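Local coordinates for TCP pilus virulence regulatory protein (Vibrio cholerae, PDB 3GBG) that probably activates transcription of virulence genes, including those of the toxin-coregulated pilus, and binds a fatty acid in its cupin-like domain, at residues K5-N10 against S82-S87; Y30-I35 against I58-K63; D44-V49 against I66-L71. All coordinates share one frame; numbering follows the deposited sequence.

Contact 1 (K5-N10 against S82-S87); sequences KSFQTN and SVITIS
The Phe7 ring is met obliquely by two methyl groups of the opposite strand. Ile84 CG2 lies 4.1 Å from Phe7 CD1, and Ile86 CG2 lies 4.2 Å from Phe7 CE1. Phe7 CG sits beside its backbone N (chi1 -63°), which carries the ring across to these isoleucines. Thr9 continues the same face, with its CG2 alongside Ile84 CG1 at 3.7 Å. The rings of Phe90 and Phe148 also meet Phe7, and Val130 of helix 123-131 packs on this face.

The second flat group is the Gln8 amide. Its NE2 donates in the amide plane to Asn10 OD1, 2.9 Å away. A water lies within bonding distance of Gln8 O, Asn10 OD1 and Thr85 OG1, so it bridges the two strands on this face. Asn10 OD1 also accepts from Lys230 NZ, and Thr85 OG1 pairs with Lys31 NZ.

The backbones run antiparallel. Gln8 with Thr85 and Asn10 with Val83 are hydrogen-bonded pairs. Thr85 N to Gln8 O is short, at 2.6 Å. The ladder reaches past the strand ends, where Ser87 N donates to Ser6 O at 3.0 Å. Ser87 is also the N-cap of helix 88-97, and its OG bonds to Ser89 OG and accepts from Phe90 N.

The pairing therefore gives a two-faced edge of the sheet. Phe7, Thr9, Ile84 and Ile86 make a largely apolar face toward the helices. Gln8, Asn10 and Thr85 give the other face its polar groups, beside Val83, which touches the fatty acid. Their oxygens probably help to place two lysines that also bind its carboxylate.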
loop_
_atom_site.group_PDB
_atom_site.type_symbol
_atom_site.label_atom_id
_atom_site.label_comp_id
_atom_site.label_asym_id
_atom_site.label_seq_id
_atom_site.Cartn_x
_atom_site.Cartn_y
_atom_site.Cartn_z
ATOM N N LYS A 5 -15.386 4.843 6.385
ATOM C CA LYS A 5 -14.806 3.661 7.010
ATOM C C LYS A 5 -14.263 2.720 5.945
ATOM O O LYS A 5 -13.500 1.801 6.241
ATOM C CB LYS A 5 -15.842 2.938 7.877
ATOM C CG LYS A 5 -16.923 2.199 7.114
ATOM C CD LYS A 5 -17.793 1.402 8.076
ATOM C CE LYS A 5 -18.705 0.439 7.337
ATOM N NZ LYS A 5 -17.919 -0.554 6.547
ATOM N N SER A 6 -14.665 2.957 4.702
ATOM C CA SER A 6 -14.201 2.153 3.581
ATOM C C SER A 6 -12.978 2.859 3.005
ATOM O O SER A 6 -12.359 2.380 2.054
ATOM C CB SER A 6 -15.295 2.044 2.518
ATOM O OG SER A 6 -16.448 1.400 3.035
ATOM N N PHE A 7 -12.643 4.001 3.602
ATOM C CA PHE A 7 -11.503 4.805 3.177
ATOM C C PHE A 7 -10.670 5.272 4.363
ATOM O O PHE A 7 -11.163 5.981 5.235
ATOM C CB PHE A 7 -11.982 6.032 2.395
ATOM C CG PHE A 7 -12.696 5.695 1.121
ATOM C CD1 PHE A 7 -12.022 5.058 0.082
ATOM C CD2 PHE A 7 -14.043 6.002 0.958
ATOM C CE1 PHE A 7 -12.677 4.733 -1.103
ATOM C CE2 PHE A 7 -14.708 5.681 -0.225
ATOM C CZ PHE A 7 -14.022 5.045 -1.256
ATOM N N GLN A 8 -9.403 4.874 4.392
ATOM C CA GLN A 8 -8.490 5.268 5.464
ATOM C C GLN A 8 -7.459 6.190 4.814
ATOM O O GLN A 8 -6.721 5.762 3.932
ATOM C CB GLN A 8 -7.818 4.020 6.043
ATOM C CG GLN A 8 -7.218 4.196 7.432
ATOM C CD GLN A 8 -5.970 5.052 7.422
ATOM O OE1 GLN A 8 -5.929 6.129 8.014
ATOM N NE2 GLN A 8 -4.932 4.562 6.759
ATOM N N THR A 9 -7.410 7.450 5.241
ATOM C CA THR A 9 -6.482 8.405 4.638
ATOM C C THR A 9 -5.456 9.049 5.565
ATOM O O THR A 9 -5.717 9.293 6.743
ATOM C CB THR A 9 -7.253 9.546 3.942
ATOM O OG1 THR A 9 -7.952 10.316 4.925
ATOM C CG2 THR A 9 -8.261 8.985 2.953
ATOM N N ASN A 10 -4.277 9.324 5.015
ATOM C CA ASN A 10 -3.211 9.976 5.761
ATOM C C ASN A 10 -2.520 10.994 4.860
ATOM O O ASN A 10 -2.530 10.857 3.638
ATOM C CB ASN A 10 -2.186 8.953 6.251
ATOM C CG ASN A 10 -2.786 7.924 7.177
ATOM O OD1 ASN A 10 -3.219 6.857 6.742
ATOM N ND2 ASN A 10 -2.824 8.243 8.463
ATOM N N SER A 82 -0.813 12.697 -0.133
ATOM C CA SER A 82 -2.044 12.137 0.412
ATOM C C SER A 82 -2.090 10.652 0.093
ATOM O O SER A 82 -1.843 10.258 -1.043
ATOM C CB SER A 82 -3.260 12.835 -0.204
ATOM O OG SER A 82 -3.276 14.216 0.113
ATOM N N VAL A 83 -2.396 9.832 1.091
ATOM C CA VAL A 83 -2.474 8.396 0.879
ATOM C C VAL A 83 -3.827 7.843 1.313
ATOM O O VAL A 83 -4.226 7.972 2.469
ATOM C CB VAL A 83 -1.358 7.648 1.640
ATOM C CG1 VAL A 83 -1.405 6.165 1.297
ATOM C CG2 VAL A 83 0.003 8.234 1.278
ATOM N N ILE A 84 -4.522 7.226 0.366
ATOM C CA ILE A 84 -5.831 6.642 0.616
ATOM C C ILE A 84 -5.757 5.125 0.643
ATOM O O ILE A 84 -5.277 4.500 -0.302
ATOM C CB ILE A 84 -6.826 7.016 -0.483
ATOM C CG1 ILE A 84 -7.051 8.523 -0.475
ATOM C CG2 ILE A 84 -8.134 6.263 -0.283
ATOM C CD1 ILE A 84 -7.982 8.981 -1.573
ATOM N N THR A 85 -6.252 4.534 1.720
ATOM C CA THR A 85 -6.262 3.088 1.834
ATOM C C THR A 85 -7.720 2.645 1.733
ATOM O O THR A 85 -8.575 3.120 2.479
ATOM C CB THR A 85 -5.643 2.645 3.169
ATOM O OG1 THR A 85 -4.336 3.226 3.297
ATOM C CG2 THR A 85 -5.504 1.134 3.213
ATOM N N ILE A 86 -7.998 1.749 0.793
ATOM C CA ILE A 86 -9.355 1.260 0.569
ATOM C C ILE A 86 -9.602 -0.077 1.265
ATOM O O ILE A 86 -8.772 -0.983 1.195
ATOM C CB ILE A 86 -9.625 1.086 -0.943
ATOM C CG1 ILE A 86 -9.174 2.341 -1.705
ATOM C CG2 ILE A 86 -11.102 0.836 -1.182
ATOM C CD1 ILE A 86 -9.322 2.237 -3.215
ATOM N N SER A 87 -10.743 -0.196 1.937
ATOM C CA SER A 87 -11.091 -1.431 2.641
ATOM C C SER A 87 -11.491 -2.510 1.642
ATOM O O SER A 87 -11.949 -2.208 0.541
ATOM C CB SER A 87 -12.260 -1.186 3.598
ATOM O OG SER A 87 -13.448 -0.918 2.870
HETATM O O HOH W 1 -3.913 5.518 4.180
#

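Contact 2 (Y30-I35 against I58-K63); sequences YKMFWI and IILLKK. With PAM (palmitoleic acid), chain B.
Phe33 is held between Ile59 and the bound palmitoleic acid. Ile59 CB stands over one face of the ring, 3.7 Å from its centroid, in a CH-pi contact. Ile59 CG2 also touches Phe33 CE1, at 3.3 Å. Carbon C8 of the fatty acid lies over the opposite face, 3.7 Å from Phe33 CG. Leu61 CD1 touches the ring at its edge. Phe33 CG stands between the backbone N and the carbonyl carbon (chi1 67°), which turns the ring across onto the Ile59 strand.

Lys31 lies on the same face of the sheet. Its chain runs extended to CE and then bends (chi4 -71°), where NZ donates a hydrogen bond to O2 of the fatty acid at 2.8 Å. Thr85 OG1 is a second partner of this NZ. Tyr12 OH and Lys230 NZ also hydrogen-bond the fatty acid.

The other face is apolar. Met32 CB is pressed against Leu60 CD2 at 3.3 Å, closer than two such carbons normally pack. Ile58 CD1 approaches Trp34 CE3 obliquely at 3.4 Å.

Beyond the strand ends, in the loop residues, Lys63 CB sits over the Tyr30 ring, 3.7 Å from its centroid, while Lys63 NZ makes a salt bridge with Asp88.

Antiparallel backbone pairing sets these positions. Lys31 with Leu61 and Phe33 with Ile59 each exchange two N-H...O bonds, the Leu61 N to Lys31 O bond being nearly straight (178°).

Strand 31-35 is flanked on its other side by strand 79-86, and strand 57-61 by strand 114-118. Helices 123-131 and 141-155 cover the Met32 and Leu60 face through Leu127, Phe148 and Phe151.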
loop_
_atom_site.group_PDB
_atom_site.type_symbol
_atom_site.label_atom_id
_atom_site.label_comp_id
_atom_site.label_asym_id
_atom_site.label_seq_id
_atom_site.Cartn_x
_atom_site.Cartn_y
_atom_site.Cartn_z
ATOM N N TYR A 30 -5.391 -2.293 -1.081
ATOM C CA TYR A 30 -5.269 -1.354 -2.180
ATOM C C TYR A 30 -5.046 0.056 -1.669
ATOM O O TYR A 30 -5.709 0.509 -0.733
ATOM C CB TYR A 30 -6.511 -1.394 -3.075
ATOM C CG TYR A 30 -6.688 -2.708 -3.801
ATOM C CD1 TYR A 30 -7.409 -3.756 -3.224
ATOM C CD2 TYR A 30 -6.097 -2.922 -5.050
ATOM C CE1 TYR A 30 -7.534 -4.984 -3.870
ATOM C CE2 TYR A 30 -6.215 -4.148 -5.702
ATOM C CZ TYR A 30 -6.932 -5.171 -5.106
ATOM O OH TYR A 30 -7.024 -6.387 -5.737
ATOM N N LYS A 31 -4.088 0.744 -2.279
ATOM C CA LYS A 31 -3.768 2.109 -1.886
ATOM C C LYS A 31 -3.557 2.999 -3.103
ATOM O O LYS A 31 -3.289 2.523 -4.203
ATOM C CB LYS A 31 -2.491 2.129 -1.045
ATOM C CG LYS A 31 -2.595 1.474 0.321
ATOM C CD LYS A 31 -1.230 1.469 1.009
ATOM C CE LYS A 31 -1.313 0.901 2.419
ATOM N NZ LYS A 31 -2.025 1.825 3.344
ATOM N N MET A 32 -3.696 4.298 -2.896
ATOM C CA MET A 32 -3.478 5.270 -3.956
ATOM C C MET A 32 -2.937 6.527 -3.303
ATOM O O MET A 32 -3.360 6.894 -2.209
ATOM C CB MET A 32 -4.780 5.561 -4.714
ATOM C CG MET A 32 -5.947 6.035 -3.865
ATOM S SD MET A 32 -7.445 6.224 -4.903
ATOM C CE MET A 32 -7.684 4.549 -5.444
ATOM N N PHE A 33 -1.966 7.163 -3.948
ATOM C CA PHE A 33 -1.402 8.381 -3.396
ATOM C C PHE A 33 -1.071 9.372 -4.490
ATOM O O PHE A 33 -1.006 9.018 -5.664
ATOM C CB PHE A 33 -0.138 8.090 -2.576
ATOM C CG PHE A 33 1.026 7.586 -3.390
ATOM C CD1 PHE A 33 1.210 6.218 -3.596
ATOM C CD2 PHE A 33 1.958 8.480 -3.921
ATOM C CE1 PHE A 33 2.308 5.745 -4.313
ATOM C CE2 PHE A 33 3.062 8.022 -4.641
ATOM C CZ PHE A 33 3.241 6.647 -4.838
ATOM N N TRP A 34 -0.860 10.619 -4.090
ATOM C CA TRP A 34 -0.526 11.671 -5.029
ATOM C C TRP A 34 -0.048 12.883 -4.248
ATOM O O TRP A 34 -0.317 13.004 -3.051
ATOM C CB TRP A 34 -1.758 12.027 -5.871
ATOM C CG TRP A 34 -2.837 12.707 -5.094
ATOM C CD1 TRP A 34 -2.952 14.046 -4.852
ATOM C CD2 TRP A 34 -3.927 12.083 -4.405
ATOM N NE1 TRP A 34 -4.040 14.294 -4.053
ATOM C CE2 TRP A 34 -4.653 13.105 -3.761
ATOM C CE3 TRP A 34 -4.353 10.754 -4.263
ATOM C CZ2 TRP A 34 -5.791 12.842 -2.986
ATOM C CZ3 TRP A 34 -5.483 10.496 -3.494
ATOM C CH2 TRP A 34 -6.186 11.533 -2.864
ATOM N N ILE A 35 0.677 13.769 -4.922
ATOM C CA ILE A 35 1.170 14.980 -4.281
ATOM C C ILE A 35 0.147 16.094 -4.460
ATOM O O ILE A 35 -0.568 16.143 -5.464
ATOM C CB ILE A 35 2.545 15.399 -4.857
ATOM C CG1 ILE A 35 2.464 15.571 -6.373
ATOM C CG2 ILE A 35 3.587 14.319 -4.534
ATOM C CD1 ILE A 35 3.784 15.973 -7.004
ATOM N N ILE A 58 -1.997 10.213 -10.224
ATOM C CA ILE A 58 -2.446 9.341 -9.152
ATOM C C ILE A 58 -1.750 7.992 -9.294
ATOM O O ILE A 58 -1.795 7.374 -10.356
ATOM C CB ILE A 58 -3.993 9.165 -9.182
ATOM C CG1 ILE A 58 -4.426 8.068 -8.197
ATOM C CG2 ILE A 58 -4.448 8.849 -10.587
ATOM C CD1 ILE A 58 -4.192 8.421 -6.740
ATOM N N ILE A 59 -1.079 7.559 -8.228
ATOM C CA ILE A 59 -0.371 6.284 -8.234
ATOM C C ILE A 59 -1.202 5.252 -7.488
ATOM O O ILE A 59 -1.681 5.509 -6.379
ATOM C CB ILE A 59 1.014 6.379 -7.539
ATOM C CG1 ILE A 59 1.920 7.380 -8.270
ATOM C CG2 ILE A 59 1.683 5.016 -7.520
ATOM C CD1 ILE A 59 1.623 8.833 -7.951
ATOM N N LEU A 60 -1.381 4.086 -8.093
ATOM C CA LEU A 60 -2.159 3.027 -7.466
ATOM C C LEU A 60 -1.252 1.852 -7.115
ATOM O O LEU A 60 -0.431 1.427 -7.929
ATOM C CB LEU A 60 -3.272 2.556 -8.412
ATOM C CG LEU A 60 -4.236 3.620 -8.950
ATOM C CD1 LEU A 60 -5.239 2.967 -9.894
ATOM C CD2 LEU A 60 -4.956 4.292 -7.798
ATOM N N LEU A 61 -1.398 1.339 -5.897
ATOM C CA LEU A 61 -0.600 0.206 -5.434
ATOM C C LEU A 61 -1.517 -1.007 -5.259
ATOM O O LEU A 61 -2.510 -0.943 -4.536
ATOM C CB LEU A 61 0.082 0.559 -4.108
ATOM C CG LEU A 61 0.942 1.834 -4.179
ATOM C CD1 LEU A 61 1.591 2.114 -2.827
ATOM C CD2 LEU A 61 2.015 1.658 -5.253
ATOM N N LYS A 62 -1.185 -2.105 -5.926
ATOM C CA LYS A 62 -2.005 -3.308 -5.865
ATOM C C LYS A 62 -1.829 -4.101 -4.574
ATOM O O LYS A 62 -0.713 -4.335 -4.126
ATOM C CB LYS A 62 -1.702 -4.206 -7.066
ATOM C CG LYS A 62 -2.729 -5.311 -7.276
ATOM C CD LYS A 62 -2.642 -5.932 -8.665
ATOM C CE LYS A 62 -1.574 -7.009 -8.734
ATOM N NZ LYS A 62 -1.903 -8.165 -7.843
ATOM N N LYS A 63 -2.946 -4.509 -3.984
ATOM C CA LYS A 63 -2.915 -5.278 -2.752
ATOM C C LYS A 63 -2.095 -6.547 -2.940
ATOM O O LYS A 63 -2.130 -7.169 -4.006
ATOM C CB LYS A 63 -4.335 -5.639 -2.313
ATOM C CG LYS A 63 -4.379 -6.440 -1.029
ATOM C CD LYS A 63 -5.800 -6.821 -0.666
ATOM C CE LYS A 63 -5.826 -7.653 0.593
ATOM N NZ LYS A 63 -7.213 -8.014 0.945
HETATM C C1 PAM B . 0.935 4.129 4.589
HETATM O O1 PAM B . 0.348 5.211 4.811
HETATM O O2 PAM B . 0.249 3.098 4.456
HETATM C C2 PAM B . 2.450 4.078 4.492
HETATM C C3 PAM B . 2.867 3.308 3.233
HETATM C C4 PAM B . 3.610 4.215 2.265
HETATM C C5 PAM B . 3.144 3.988 0.830
HETATM C C6 PAM B . 2.559 5.267 0.238
HETATM C C7 PAM B . 3.548 5.936 -0.713
HETATM C C8 PAM B . 3.479 7.451 -0.599
HETATM C C9 PAM B . 4.887 8.060 -0.566
HETATM C C10 PAM B . 5.336 8.772 0.457
HETATM C C11 PAM B . 4.482 9.056 1.706
HETATM C C12 PAM B . 4.755 8.044 2.818
HETATM C C13 PAM B . 5.897 8.497 3.708
HETATM C C14 PAM B . 6.288 7.396 4.683
HETATM C C15 PAM B . 7.438 7.849 5.567
HETATM C C16 PAM B . 8.754 7.237 5.103
#

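Contact 3 (D44-V49 against I66-L71); sequences DKNCLV and IQRFSL
A beta-hairpin loop of the cupin-like domain packs here on a neighbouring strand of the four-stranded sheet. The loop joins strands 40-44 and 49-53. Asp44 and Val49 close it with a pair of backbone hydrogen bonds. A G1 beta bulge at Leu48 and Val49, opposite Asp44, ends the loop. Within the loop, Asp44 OD1 accepts from Asn46 N at 3.1 Å, an Asx turn. The donor comes from above the carboxylate plane. Asp44 CG is anti to the backbone N (chi1 -167°), which lets OD1 reach the Asn46 N-H and brings it near Arg68 O.

Asp44 and Phe69 form an antiparallel, non-hydrogen-bonded pair. Just beyond it, Lys45 N donates to Arg68 O at 2.8 Å, with a bent N-H...O angle of 135°. The CB of Lys45 also rests 3.2 Å from Arg68 O. A bend at chi2 then takes the Lys45 chain along the strand, and its CE reaches 3.9 Å from Ser70 OG.

One water ties the turn to the strand. It lies 2.8 Å from Asp44 OD1 and 2.6 Å from Gln67 OE1 and can donate to either. It accepts from Arg68 N at 3.0 Å. Asp44 OD1 takes the Asn46 N-H and probably a water proton. Gln67 NE2 bonds to Ser65 OG.

The Asn46 side chain crosses the extended Arg68 chain at about a right angle. Further out, Arg68 NH2 donates to the backbone oxygen of Arg209, a link to the loop before helix 213-231. Phe69 leaves the strand in another direction and meets Phe22 of strand 19-26, and its side chain comes near the bound fatty acid.

This is a beta hairpin with an Asx turn and a G1 bulge, set in one antiparallel sheet of a cupin-like domain.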
loop_
_atom_site.group_PDB
_atom_site.type_symbol
_atom_site.label_atom_id
_atom_site.label_comp_id
_atom_site.label_asym_id
_atom_site.label_seq_id
_atom_site.Cartn_x
_atom_site.Cartn_y
_atom_site.Cartn_z
ATOM N N ASP A 44 10.851 3.484 -9.966
ATOM C CA ASP A 44 10.356 2.138 -9.716
ATOM C C ASP A 44 11.487 1.133 -9.903
ATOM O O ASP A 44 11.876 0.831 -11.030
ATOM C CB ASP A 44 9.215 1.811 -10.683
ATOM C CG ASP A 44 8.451 0.566 -10.282
ATOM O OD1 ASP A 44 8.900 -0.135 -9.346
ATOM O OD2 ASP A 44 7.402 0.289 -10.903
ATOM N N LYS A 45 12.011 0.619 -8.795
ATOM C CA LYS A 45 13.098 -0.346 -8.852
ATOM C C LYS A 45 12.656 -1.715 -9.374
ATOM O O LYS A 45 13.485 -2.526 -9.779
ATOM C CB LYS A 45 13.740 -0.506 -7.470
ATOM C CG LYS A 45 14.681 0.621 -7.068
ATOM C CD LYS A 45 13.973 1.960 -6.953
ATOM C CE LYS A 45 14.956 3.068 -6.589
ATOM N NZ LYS A 45 16.045 3.186 -7.602
ATOM N N ASN A 46 11.354 -1.976 -9.366
ATOM C CA ASN A 46 10.848 -3.257 -9.845
ATOM C C ASN A 46 10.852 -3.325 -11.366
ATOM O O ASN A 46 11.216 -4.347 -11.950
ATOM C CB ASN A 46 9.430 -3.504 -9.318
ATOM C CG ASN A 46 9.422 -4.030 -7.894
ATOM O OD1 ASN A 46 8.371 -4.130 -7.262
ATOM N ND2 ASN A 46 10.597 -4.373 -7.384
ATOM N N CYS A 47 10.450 -2.232 -12.008
ATOM C CA CYS A 47 10.413 -2.175 -13.464
ATOM C C CYS A 47 11.595 -1.392 -14.021
ATOM O O CYS A 47 11.730 -1.236 -15.236
ATOM C CB CYS A 47 9.099 -1.542 -13.930
ATOM S SG CYS A 47 7.629 -2.472 -13.431
ATOM N N LEU A 48 12.448 -0.901 -13.128
ATOM C CA LEU A 48 13.625 -0.139 -13.525
ATOM C C LEU A 48 13.242 1.061 -14.387
ATOM O O LEU A 48 13.784 1.255 -15.477
ATOM C CB LEU A 48 14.597 -1.043 -14.293
ATOM C CG LEU A 48 15.075 -2.305 -13.561
ATOM C CD1 LEU A 48 15.945 -3.149 -14.489
ATOM C CD2 LEU A 48 15.848 -1.909 -12.318
ATOM N N VAL A 49 12.305 1.865 -13.898
ATOM C CA VAL A 49 11.854 3.040 -14.638
ATOM C C VAL A 49 11.618 4.224 -13.702
ATOM O O VAL A 49 11.338 4.047 -12.517
ATOM C CB VAL A 49 10.543 2.750 -15.393
ATOM C CG1 VAL A 49 10.744 1.590 -16.355
ATOM C CG2 VAL A 49 9.429 2.434 -14.410
ATOM N N ILE A 66 4.570 -6.357 -3.544
ATOM C CA ILE A 66 5.764 -6.020 -2.759
ATOM C C ILE A 66 6.447 -4.917 -3.558
ATOM O O ILE A 66 7.011 -5.167 -4.628
ATOM C CB ILE A 66 6.736 -7.209 -2.638
ATOM C CG1 ILE A 66 6.011 -8.428 -2.063
ATOM C CG2 ILE A 66 7.917 -6.834 -1.740
ATOM C CD1 ILE A 66 5.704 -8.333 -0.595
ATOM N N GLN A 67 6.414 -3.703 -3.025
ATOM C CA GLN A 67 6.976 -2.543 -3.706
ATOM C C GLN A 67 8.431 -2.221 -3.389
ATOM O O GLN A 67 8.911 -2.462 -2.285
ATOM C CB GLN A 67 6.117 -1.316 -3.391
ATOM C CG GLN A 67 4.637 -1.443 -3.749
ATOM C CD GLN A 67 4.395 -1.481 -5.246
ATOM O OE1 GLN A 67 5.202 -0.981 -6.030
ATOM N NE2 GLN A 67 3.270 -2.058 -5.648
ATOM N N ARG A 68 9.119 -1.672 -4.390
ATOM C CA ARG A 68 10.512 -1.254 -4.278
ATOM C C ARG A 68 10.631 0.015 -5.119
ATOM O O ARG A 68 10.835 -0.055 -6.334
ATOM C CB ARG A 68 11.465 -2.329 -4.820
ATOM C CG ARG A 68 11.370 -3.684 -4.110
ATOM C CD ARG A 68 12.386 -4.661 -4.681
ATOM N NE ARG A 68 12.310 -5.987 -4.059
ATOM C CZ ARG A 68 11.308 -6.843 -4.238
ATOM N NH1 ARG A 68 10.291 -6.519 -5.022
ATOM N NH2 ARG A 68 11.333 -8.022 -3.639
ATOM N N PHE A 69 10.478 1.173 -4.478
ATOM C CA PHE A 69 10.557 2.450 -5.192
ATOM C C PHE A 69 10.882 3.622 -4.285
ATOM O O PHE A 69 10.840 3.516 -3.062
ATOM C CB PHE A 69 9.233 2.744 -5.897
ATOM C CG PHE A 69 8.110 3.094 -4.957
ATOM C CD1 PHE A 69 7.421 2.100 -4.277
ATOM C CD2 PHE A 69 7.748 4.422 -4.742
ATOM C CE1 PHE A 69 6.383 2.418 -3.394
ATOM C CE2 PHE A 69 6.712 4.751 -3.863
ATOM C CZ PHE A 69 6.026 3.745 -3.188
ATOM N N SER A 70 11.205 4.753 -4.904
ATOM C CA SER A 70 11.510 5.959 -4.159
ATOM C C SER A 70 10.763 7.130 -4.776
ATOM O O SER A 70 10.399 7.103 -5.955
ATOM C CB SER A 70 13.018 6.240 -4.157
ATOM O OG SER A 70 13.499 6.529 -5.462
ATOM N N LEU A 71 10.513 8.141 -3.952
ATOM C CA LEU A 71 9.819 9.349 -4.376
ATOM C C LEU A 71 10.701 10.511 -3.945
ATOM O O LEU A 71 11.008 10.662 -2.763
ATOM C CB LEU A 71 8.451 9.451 -3.696
ATOM C CG LEU A 71 7.505 10.518 -4.243
ATOM C CD1 LEU A 71 7.126 10.165 -5.686
ATOM C CD2 LEU A 71 6.256 10.611 -3.376
HETATM O O HOH W 2 7.648 -0.794 -6.894
#

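From the N terminus, contact 1 pairs 5-10 with 82-87 and so closes the longest loop, which encloses the other two. Inside it, 30-35 meets 58-63 in contact 2, and 44-49 meets 66-71 in contact 3. These two cross: 44-49 lies between 30-35 and 58-63, and its partner 66-71 lies after 58-63. Contacts 1 and 2 share the five-stranded sheet, where strands 79-86 and 31-35 are neighbours. Contact 3 belongs to the four-stranded sheet. Phe33 packs on Phe69, and Leu61 on Gln67, between the sheets. Contacts 1 and 3 do not touch, their nearest atoms being about 8 Å apart. The fatty acid comes close to all three.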